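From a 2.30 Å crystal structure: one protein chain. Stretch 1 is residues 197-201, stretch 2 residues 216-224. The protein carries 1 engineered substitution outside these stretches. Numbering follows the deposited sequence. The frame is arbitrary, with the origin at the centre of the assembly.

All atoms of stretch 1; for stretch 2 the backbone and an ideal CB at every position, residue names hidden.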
# COMPACT_ATOMS: atom_id res chain seq x y z
N ILE A 197 -7.73 6.22 6.46
CA ILE A 197 -6.67 7.14 6.06
C ILE A 197 -7.31 8.30 5.34
O ILE A 197 -8.03 8.08 4.34
CB ILE A 197 -5.62 6.45 5.18
CG1 ILE A 197 -5.11 5.16 5.84
CG2 ILE A 197 -4.47 7.39 4.88
CD1 ILE A 197 -4.12 4.40 4.99
N PRO A 198 -7.11 9.55 5.77
CA PRO A 198 -7.61 10.69 5.00
C PRO A 198 -7.00 10.70 3.61
O PRO A 198 -5.79 10.57 3.44
CB PRO A 198 -7.15 11.90 5.83
CG PRO A 198 -6.95 11.37 7.21
CD PRO A 198 -6.47 9.96 7.03
N THR A 199 -7.86 10.85 2.60
CA THR A 199 -7.42 10.72 1.22
C THR A 199 -8.18 11.71 0.35
O THR A 199 -9.40 11.85 0.47
CB THR A 199 -7.63 9.29 0.71
OG1 THR A 199 -6.78 8.40 1.44
CG2 THR A 199 -7.30 9.19 -0.78
N VAL A 200 -7.45 12.39 -0.53
CA VAL A 200 -8.02 13.35 -1.47
C VAL A 200 -7.54 12.98 -2.87
O VAL A 200 -6.42 12.50 -3.05
CB VAL A 200 -7.63 14.80 -1.09
CG1 VAL A 200 -6.21 15.13 -1.50
CG2 VAL A 200 -8.62 15.79 -1.66
N MET A 201 -8.41 13.17 -3.87
CA MET A 201 -8.14 12.73 -5.23
C MET A 201 -8.53 13.81 -6.22
O MET A 201 -9.12 14.83 -5.86
CB MET A 201 -8.87 11.42 -5.56
CG MET A 201 -8.35 10.20 -4.81
SD MET A 201 -9.25 8.70 -5.26
CE MET A 201 -8.36 7.47 -4.33
N UNK A 216 -1.25 19.59 4.69
CA UNK A 216 -2.46 19.26 5.45
C UNK A 216 -3.48 18.72 4.46
O UNK A 216 -3.92 19.45 3.56
CB UNK A 216 -3.01 20.47 6.21
N UNK A 217 -3.86 17.46 4.62
CA UNK A 217 -4.89 16.84 3.80
C UNK A 217 -6.19 16.83 4.58
O UNK A 217 -6.24 16.37 5.73
CB UNK A 217 -4.49 15.42 3.38
N UNK A 218 -7.25 17.36 3.97
CA UNK A 218 -8.57 17.45 4.59
C UNK A 218 -9.52 16.61 3.75
O UNK A 218 -9.97 17.04 2.68
CB UNK A 218 -9.05 18.90 4.70
N UNK A 219 -9.83 15.40 4.23
CA UNK A 219 -10.72 14.49 3.54
C UNK A 219 -12.19 14.71 3.77
O UNK A 219 -13.01 14.08 3.10
CB UNK A 219 -10.38 13.05 3.94
N UNK A 220 -12.56 15.57 4.72
CA UNK A 220 -13.97 15.89 4.92
C UNK A 220 -14.48 16.86 3.87
O UNK A 220 -15.61 16.71 3.38
CB UNK A 220 -14.19 16.48 6.32
N UNK A 221 -13.67 17.85 3.50
CA UNK A 221 -14.08 18.91 2.59
C UNK A 221 -13.35 18.87 1.26
O UNK A 221 -13.67 19.66 0.37
CB UNK A 221 -13.86 20.27 3.25
N UNK A 222 -12.38 17.98 1.09
CA UNK A 222 -11.62 17.90 -0.14
C UNK A 222 -10.67 19.07 -0.32
O UNK A 222 -10.63 19.69 -1.39
CB UNK A 222 -12.57 17.82 -1.33
N UNK A 223 -9.91 19.37 0.72
CA UNK A 223 -8.96 20.48 0.71
C UNK A 223 -7.55 19.96 0.97
O UNK A 223 -7.36 19.01 1.73
CB UNK A 223 -9.34 21.53 1.75
N UNK A 224 -6.58 20.60 0.33
CA UNK A 224 -5.17 20.35 0.60
C UNK A 224 -4.47 21.68 0.83
O UNK A 224 -4.63 22.61 0.03
CB UNK A 224 -4.51 19.58 -0.55

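Stretch 2 is a hairpin: two strands joined by a tight turn, with its backbone closed by bonds between positions 218 and 223. No hydrogen bond crosses between the two stretches.

Position 216 lies on a strand, and its ideal CB has nothing of stretch 1 within 5.5 Å. Stretch 1 sets no condition here, although strand geometry is congenial to a beta-branched residue. The residue is Ile216.

At position 217 the CA-to-CB bond points toward stretch 1, and the ideal CB stands 5.0 Å from Pro198 O and 5.2 Å from Val200 CG1. The gap has room for a few carbons beside a proline ring and a valine, so valine, isoleucine or leucine would all be reasonable. Val217 is found. Its two methyls reach both neighbours: CG1 lies 4.3 Å from Pro198 CB, and CG2 lies 4.2 Å from Val200 CG1. Short branches fill the space between the stretches without needing a polar partner.

Position 218 turns its CB away from stretch 1, so a polar residue fits, particularly one whose acceptor could reach a backbone N-H of the coming turn. Asp218 does so: Asp218 OD1 accepts a hydrogen bond from the backbone N of position 220 at 3.2 Å.

Position 219 is the tightest. Its CA is 5.1 Å from the CA of Pro198, and an ideal CB would sit 3.6 Å from Thr199 N and 3.8 Å from Pro198 CA. Phi and psi of -84° and -9° are open to most residues, so it is proximity that argues for something very small, glycine or perhaps alanine. Gly219 lets the backbones approach, its CA 4.3 Å from Thr199 O.

Positions 220 and 221 have ideal CB atoms beyond the reach of stretch 1, and many residues, large polar ones included, would suit. They are Tyr220 and Arg221.

Position 222 has phi/psi of 72°/48°, a left-handed conformation that by itself favours glycine; asparagine would be another candidate. The CB would point sideways, 4.5 Å from Val200 CG2. Gly222 adopts this turn readily, and its CA packs 4.0 Å from Val200 CG2.

Position 223 points away, leaving a polar or charged chain free. Glu223 pairs through its backbone, its N donating to Asp218 O at 3.0 Å and its O accepting from Asp218 N at 2.8 Å.

Position 224 faces stretch 1 again, its ideal CB 4.9 Å from Val200 CG1, which suggests an aliphatic residue. Leu224 fits, though its side chain comes no nearer than 4.9 Å, from Leu224 CB to Val200 CG1.

Stretch 2, residues 216-224: IVDGYRGEL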
# COMPACT_ATOMS: atom_id res chain seq x y z
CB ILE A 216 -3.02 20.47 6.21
CG1 ILE A 216 -2.00 21.02 7.21
CG2 ILE A 216 -4.31 20.08 6.94
CD1 ILE A 216 -2.54 22.14 8.07
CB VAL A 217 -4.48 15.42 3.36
CG1 VAL A 217 -3.99 14.60 4.55
CG2 VAL A 217 -5.64 14.72 2.67
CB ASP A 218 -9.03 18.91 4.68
CG ASP A 218 -10.45 19.04 5.21
OD1 ASP A 218 -10.95 18.10 5.87
OD2 ASP A 218 -11.07 20.10 4.96
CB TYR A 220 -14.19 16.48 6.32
CG TYR A 220 -13.89 15.55 7.47
CD1 TYR A 220 -14.66 14.41 7.69
CD2 TYR A 220 -12.86 15.82 8.36
CE1 TYR A 220 -14.40 13.57 8.75
CE2 TYR A 220 -12.59 14.98 9.43
CZ TYR A 220 -13.36 13.86 9.62
OH TYR A 220 -13.10 13.02 10.68
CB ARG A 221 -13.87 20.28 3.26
CG ARG A 221 -14.56 20.41 4.61
CD ARG A 221 -14.16 21.68 5.33
NE ARG A 221 -14.75 21.76 6.66
CZ ARG A 221 -14.51 22.73 7.54
NH1 ARG A 221 -15.10 22.71 8.72
NH2 ARG A 221 -13.68 23.71 7.23
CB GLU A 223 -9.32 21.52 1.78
CG GLU A 223 -10.74 22.04 1.69
CD GLU A 223 -11.14 22.85 2.91
OE1 GLU A 223 -10.33 22.92 3.86
OE2 GLU A 223 -12.25 23.42 2.92
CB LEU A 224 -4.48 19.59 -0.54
CG LEU A 224 -2.99 19.37 -0.30
CD1 LEU A 224 -2.75 18.31 0.77
CD2 LEU A 224 -2.26 19.00 -1.57
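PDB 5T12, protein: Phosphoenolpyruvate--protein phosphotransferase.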